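Local coordinates for lysozyme inhibitor LprI-like N-terminal domain-containing protein (Burkholderia thailandensis, PDB 6AR7), which is of unknown function but belongs to the lysozyme inhibitor LprI-like family and may therefore inhibit lysozyme, at residues A71-A75 / G143-R147; W79-Q83 / R124-L128. All coordinates share one frame; numbering follows the deposited sequence.

Contact 1. Residues A71-A75 / G143-R147; sequences APADA and GAVHR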
ATOM      1  N   ALA A  71      20.605   8.494   0.671  1.00 51.37           N
ATOM      2  CA  ALA A  71      20.020   9.221   1.781  1.00 50.84           C
ATOM      3  C   ALA A  71      21.052   9.469   2.872  1.00 49.76           C
ATOM      4  O   ALA A  71      21.995   8.690   3.029  1.00 51.25           O
ATOM      5  CB  ALA A  71      18.851   8.448   2.374  1.00 48.15           C
ATOM      6  N   PRO A  72      20.877  10.536   3.651  1.00 54.61           N
ATOM      7  CA  PRO A  72      21.695  10.704   4.855  1.00 57.52           C
ATOM      8  C   PRO A  72      21.412   9.570   5.830  1.00 54.90           C
ATOM      9  O   PRO A  72      20.374   8.912   5.769  1.00 55.23           O
ATOM     10  CB  PRO A  72      21.240  12.057   5.415  1.00 60.75           C
ATOM     11  CG  PRO A  72      19.871  12.263   4.839  1.00 55.92           C
ATOM     12  CD  PRO A  72      19.915  11.637   3.478  1.00 57.36           C
ATOM     13  N   ALA A  73      22.346   9.374   6.760  1.00 54.97           N
ATOM     14  CA  ALA A  73      22.366   8.166   7.585  1.00 57.87           C
ATOM     15  C   ALA A  73      21.080   7.978   8.386  1.00 59.29           C
ATOM     16  O   ALA A  73      20.562   6.861   8.470  1.00 60.93           O
ATOM     17  CB  ALA A  73      23.571   8.195   8.524  1.00 58.26           C
ATOM     18  N   ASP A  74      20.567   9.047   9.003  1.00 58.59           N
ATOM     19  CA  ASP A  74      19.353   8.925   9.812  1.00 56.49           C
ATOM     20  C   ASP A  74      18.164   8.496   8.958  1.00 49.93           C
ATOM     21  O   ASP A  74      17.457   7.543   9.295  1.00 46.56           O
ATOM     22  CB  ASP A  74      19.070  10.253  10.521  1.00 66.98           C
ATOM     23  CG  ASP A  74      19.092  11.447   9.568  1.00 80.69           C
ATOM     24  OD1 ASP A  74      18.107  12.214   9.525  1.00 85.65           O
ATOM     25  OD2 ASP A  74      20.097  11.617   8.850  1.00 90.04           O
ATOM     26  N   ALA A  75      17.959   9.161   7.822  1.00 49.93           N
ATOM     27  CA  ALA A  75      16.858   8.800   6.942  1.00 48.59           C
ATOM     28  C   ALA A  75      17.061   7.416   6.346  1.00 54.06           C
ATOM     29  O   ALA A  75      16.092   6.666   6.155  1.00 53.72           O
ATOM     30  CB  ALA A  75      16.716   9.840   5.839  1.00 54.05           C
ATOM     31  N   GLY A 143      16.686  17.835   7.191  1.00 88.33           N
ATOM     32  CA  GLY A 143      15.368  17.656   7.772  1.00 85.35           C
ATOM     33  C   GLY A 143      14.668  16.393   7.334  1.00 86.92           C
ATOM     34  O   GLY A 143      13.438  16.309   7.414  1.00 87.88           O
ATOM     35  N   ALA A 144      15.429  15.392   6.883  1.00 83.80           N
ATOM     36  CA  ALA A 144      14.836  14.166   6.366  1.00 76.90           C
ATOM     37  C   ALA A 144      14.031  13.443   7.440  1.00 76.66           C
ATOM     38  O   ALA A 144      12.955  12.901   7.162  1.00 75.11           O
ATOM     39  CB  ALA A 144      15.925  13.262   5.802  1.00 71.95           C
ATOM     40  N   VAL A 145      14.541  13.418   8.671  1.00 73.60           N
ATOM     41  CA  VAL A 145      13.863  12.805   9.810  1.00 70.10           C
ATOM     42  C   VAL A 145      13.366  13.912  10.728  1.00 64.70           C
ATOM     43  O   VAL A 145      14.131  14.811  11.093  1.00 60.84           O
ATOM     44  CB  VAL A 145      14.799  11.855  10.576  1.00 70.98           C
ATOM     45  CG1 VAL A 145      14.109  11.328  11.826  1.00 67.99           C
ATOM     46  CG2 VAL A 145      15.264  10.718   9.676  1.00 69.72           C
ATOM     47  N   HIS A 146      12.097  13.836  11.117  1.00 59.36           N
ATOM     48  CA  HIS A 146      11.504  14.835  11.991  1.00 58.25           C
ATOM     49  C   HIS A 146      10.782  14.140  13.141  1.00 55.31           C
ATOM     50  O   HIS A 146      10.534  12.929  13.117  1.00 52.07           O
ATOM     51  CB  HIS A 146      10.554  15.762  11.220  1.00 52.09           C
ATOM     52  CG  HIS A 146       9.469  15.042  10.486  1.00 50.75           C
ATOM     53  ND1 HIS A 146       8.368  14.508  11.124  1.00 53.62           N
ATOM     54  CD2 HIS A 146       9.311  14.766   9.171  1.00 49.50           C
ATOM     55  CE1 HIS A 146       7.579  13.933  10.233  1.00 43.26           C
ATOM     56  NE2 HIS A 146       8.129  14.075   9.040  1.00 47.15           N
ATOM     57  N   ARG A 147      10.453  14.932  14.158  1.00 56.25           N
ATOM     58  CA  ARG A 147       9.782  14.426  15.346  1.00 56.09           C
ATOM     59  C   ARG A 147       8.341  14.023  15.045  1.00 55.92           C
ATOM     60  O   ARG A 147       7.684  14.573  14.160  1.00 54.00           O
ATOM     61  CB  ARG A 147       9.808  15.472  16.463  1.00 59.14           C
TER

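Contact 2. Residues W79-Q83 / R124-L128; sequences WQESQ and RALAL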
ATOM      1  N   TRP A  79      14.275   4.636   6.591  1.00 39.86           N
ATOM      2  CA  TRP A  79      13.608   4.005   5.449  1.00 36.83           C
ATOM      3  C   TRP A  79      13.849   2.502   5.434  1.00 37.56           C
ATOM      4  O   TRP A  79      12.953   1.729   5.061  1.00 40.12           O
ATOM      5  CB  TRP A  79      14.059   4.644   4.134  1.00 33.74           C
ATOM      6  CG  TRP A  79      13.331   5.919   3.865  1.00 41.11           C
ATOM      7  CD1 TRP A  79      13.759   7.182   4.159  1.00 46.53           C
ATOM      8  CD2 TRP A  79      12.036   6.065   3.261  1.00 41.58           C
ATOM      9  NE1 TRP A  79      12.808   8.102   3.789  1.00 41.20           N
ATOM     10  CE2 TRP A  79      11.747   7.442   3.224  1.00 38.44           C
ATOM     11  CE3 TRP A  79      11.094   5.164   2.752  1.00 34.44           C
ATOM     12  CZ2 TRP A  79      10.553   7.938   2.702  1.00 34.88           C
ATOM     13  CZ3 TRP A  79       9.915   5.661   2.229  1.00 37.56           C
ATOM     14  CH2 TRP A  79       9.657   7.035   2.203  1.00 37.10           C
ATOM     15  N   GLN A  80      15.050   2.067   5.835  1.00 37.76           N
ATOM     16  CA  GLN A  80      15.309   0.636   5.926  1.00 41.45           C
ATOM     17  C   GLN A  80      14.335  -0.014   6.887  1.00 43.37           C
ATOM     18  O   GLN A  80      13.816  -1.105   6.621  1.00 42.06           O
ATOM     19  CB  GLN A  80      16.747   0.370   6.366  1.00 42.16           C
ATOM     20  CG  GLN A  80      17.759   0.710   5.294  1.00 45.37           C
ATOM     21  CD  GLN A  80      19.179   0.498   5.770  1.00 50.40           C
ATOM     22  OE1 GLN A  80      19.493   0.760   6.929  1.00 50.43           O
ATOM     23  NE2 GLN A  80      20.050   0.053   4.873  1.00 47.27           N
ATOM     24  N   GLU A  81      14.066   0.655   8.003  1.00 42.91           N
ATOM     25  CA  GLU A  81      13.074   0.152   8.935  1.00 43.20           C
ATOM     26  C   GLU A  81      11.692   0.121   8.292  1.00 43.69           C
ATOM     27  O   GLU A  81      10.964  -0.875   8.416  1.00 34.76           O
ATOM     28  CB  GLU A  81      13.060   1.027  10.190  1.00 45.46           C
ATOM     29  CG  GLU A  81      12.016   0.607  11.216  1.00 49.57           C
ATOM     30  CD  GLU A  81      12.240  -0.779  11.787  1.00 49.36           C
ATOM     31  OE1 GLU A  81      13.387  -1.269  11.777  1.00 53.94           O
ATOM     32  OE2 GLU A  81      11.247  -1.396  12.217  1.00 46.44           O
ATOM     33  N   SER A  82      11.329   1.185   7.567  1.00 36.14           N
ATOM     34  CA  SER A  82      10.013   1.227   6.932  1.00 34.91           C
ATOM     35  C   SER A  82       9.845   0.085   5.933  1.00 37.39           C
ATOM     36  O   SER A  82       8.767  -0.518   5.841  1.00 32.23           O
ATOM     37  CB  SER A  82       9.800   2.580   6.253  1.00 28.57           C
ATOM     38  OG  SER A  82      10.352   2.599   4.948  1.00 32.71           O
ATOM     39  N   GLN A  83      10.912  -0.250   5.200  1.00 33.60           N
ATOM     40  CA  GLN A  83      10.799  -1.308   4.198  1.00 33.52           C
ATOM     41  C   GLN A  83      10.663  -2.673   4.855  1.00 32.65           C
ATOM     42  O   GLN A  83       9.892  -3.518   4.391  1.00 35.49           O
ATOM     43  CB  GLN A  83      12.004  -1.282   3.252  1.00 31.10           C
ATOM     44  CG  GLN A  83      11.909  -2.292   2.079  1.00 30.10           C
ATOM     45  CD  GLN A  83      10.828  -1.944   1.064  1.00 34.48           C
ATOM     46  OE1 GLN A  83      10.133  -0.920   1.168  1.00 35.70           O
ATOM     47  NE2 GLN A  83      10.665  -2.812   0.079  1.00 35.06           N
ATOM     48  N   ARG A 124       3.869   1.962  -3.152  1.00 24.55           N
ATOM     49  CA  ARG A 124       5.145   1.908  -2.446  1.00 26.80           C
ATOM     50  C   ARG A 124       6.277   2.398  -3.339  1.00 33.84           C
ATOM     51  O   ARG A 124       7.152   3.140  -2.888  1.00 34.32           O
ATOM     52  CB  ARG A 124       5.411   0.493  -1.940  1.00 28.01           C
ATOM     53  CG  ARG A 124       6.688   0.360  -1.110  1.00 21.84           C
ATOM     54  CD  ARG A 124       6.745   1.355   0.070  1.00 28.06           C
ATOM     55  NE  ARG A 124       7.889   1.051   0.925  1.00 29.35           N
ATOM     56  CZ  ARG A 124       8.287   1.793   1.951  1.00 33.55           C
ATOM     57  NH1 ARG A 124       7.630   2.908   2.272  1.00 31.23           N
ATOM     58  NH2 ARG A 124       9.348   1.421   2.653  1.00 35.76           N
ATOM     59  N   ALA A 125       6.250   2.032  -4.621  1.00 29.88           N
ATOM     60  CA  ALA A 125       7.289   2.476  -5.547  1.00 29.81           C
ATOM     61  C   ALA A 125       7.342   3.997  -5.648  1.00 26.96           C
ATOM     62  O   ALA A 125       8.423   4.594  -5.616  1.00 29.86           O
ATOM     63  CB  ALA A 125       7.043   1.868  -6.935  1.00 25.44           C
ATOM     64  N   LEU A 126       6.181   4.640  -5.774  1.00 24.41           N
ATOM     65  CA  LEU A 126       6.145   6.086  -5.968  1.00 31.48           C
ATOM     66  C   LEU A 126       6.633   6.833  -4.730  1.00 30.92           C
ATOM     67  O   LEU A 126       7.273   7.884  -4.842  1.00 37.05           O
ATOM     68  CB  LEU A 126       4.730   6.529  -6.327  1.00 31.86           C
ATOM     69  CG  LEU A 126       4.181   6.003  -7.649  1.00 32.95           C
ATOM     70  CD1 LEU A 126       2.702   6.369  -7.766  1.00 30.40           C
ATOM     71  CD2 LEU A 126       5.000   6.570  -8.814  1.00 33.73           C
ATOM     72  N   ALA A 127       6.314   6.317  -3.545  1.00 32.33           N
ATOM     73  CA  ALA A 127       6.792   6.929  -2.311  1.00 34.27           C
ATOM     74  C   ALA A 127       8.304   6.824  -2.196  1.00 34.33           C
ATOM     75  O   ALA A 127       8.971   7.795  -1.817  1.00 37.83           O
ATOM     76  CB  ALA A 127       6.117   6.267  -1.107  1.00 29.47           C
ATOM     77  N   LEU A 128       8.858   5.648  -2.499  1.00 32.45           N
ATOM     78  CA  LEU A 128      10.304   5.481  -2.459  1.00 33.44           C
ATOM     79  C   LEU A 128      10.972   6.384  -3.483  1.00 43.61           C
ATOM     80  O   LEU A 128      12.000   7.015  -3.193  1.00 41.37           O
ATOM     81  CB  LEU A 128      10.650   4.014  -2.708  1.00 33.03           C
ATOM     82  CG  LEU A 128      10.303   3.079  -1.550  1.00 33.33           C
ATOM     83  CD1 LEU A 128      10.340   1.665  -2.001  1.00 31.47           C
ATOM     84  CD2 LEU A 128      11.336   3.269  -0.440  1.00 35.62           C
TER

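Contact 1. Residues A71-A75 / G143-R147
D74 OD1 lies against the V145 side chain without a hydrogen bond: V145 CG2 is 3.2 Å from D74 OD1, and V145 CB is 3.5 Å from the same oxygen. The carboxylate swings to this side because CG of D74 sits between the backbone N and the carbonyl carbon (chi1 51°), and D74 and V145 lie alongside one another, running in opposed senses. V145 CG2 also rests against the backbone at the helix start, 3.6 Å from A75 N. Beside this pair, A75 CB lies 3.5 Å from A144 CB. The small alanines suit the place, where the two backbones come close (A75 CA to A144 CA 5.8 Å). P72 stands at the N-cap just before helix 73-101, where no helical phi/psi is needed, and its ring offers a compact apolar surface, with P72 CG 4.2 Å from A144 CB. Y135 of helix 107-136 touches both A75 and A144. Further along the loop, the H146 ring is fixed by bonds from ND1 to R147 O and between NE2 and V201 O. No hydrogen bond joins the two segments, so loop 143-147 meets the helix start through van der Waals packing, with a carboxylate oxygen, probably charged, set against a valine methyl at the surface.

Contact 2. Residues W79-Q83 / R124-L128
R124 reaches toward Q83 with CG anti to its own backbone N (chi1 -176°), a bend at chi2, and an extended run to the guanidinium; Q83 bends likewise at chi2 and brings its amide oxygen to meet it. The amide and guanidinium planes are nearly coplanar, and Q83 OE1 accepts side-on from R124 NE at 3.0 Å and from R124 NH2 at 2.9 Å. The second hydrogen of R124 NH2 goes to S82 OG, 2.8 Å away and close to straight. S82 OG donates in turn to W79 O at 2.7 Å. Three bonds in the guanidinium plane thus fix its rotation, while L128 CD2 lies above one face, offset toward its rim, and W86 adds a cation-pi contact. R124 NH1 comes to the edge of the W79 ring, 3.6 Å from W79 CZ3, the two planes 33° apart. L128 CD2 also packs 3.7 Å from W79 CE3. The broad indole suits the gap between the axes of segments 79-83 and 124-128, 12.9 Å apart and antiparallel at 178°; its NE1 is bonded to Y135 OH. M197 of helix 180-197 touches W79, S82 and R124. With R124 NE and NH2 held by neutral acceptors, adjacent helices 73-101 and 107-136 pack as an antiparallel pair in an all-helical fold.

The two contacts lie about 13 Å apart, centre to centre, and share helix 73-101: segment 71-75 spans the turn into this helix and its first residues, and 79-83 lies farther along it. Along the chain the order is 71-75, 79-83, 124-128, 143-147, so contact 1 encloses contact 2. Contact 2 joins helix 73-101 to helix 107-136 about 10 Å from the chain centre, whereas contact 1, about 22 Å out, brings the loop that follows helix 107-136 back over the start of helix 73-101. Y135 connects them, bonding to W79 and touching A75 and A144. Between them, the contacts join helix 73-101 both to helix 107-136 and to the loop after it.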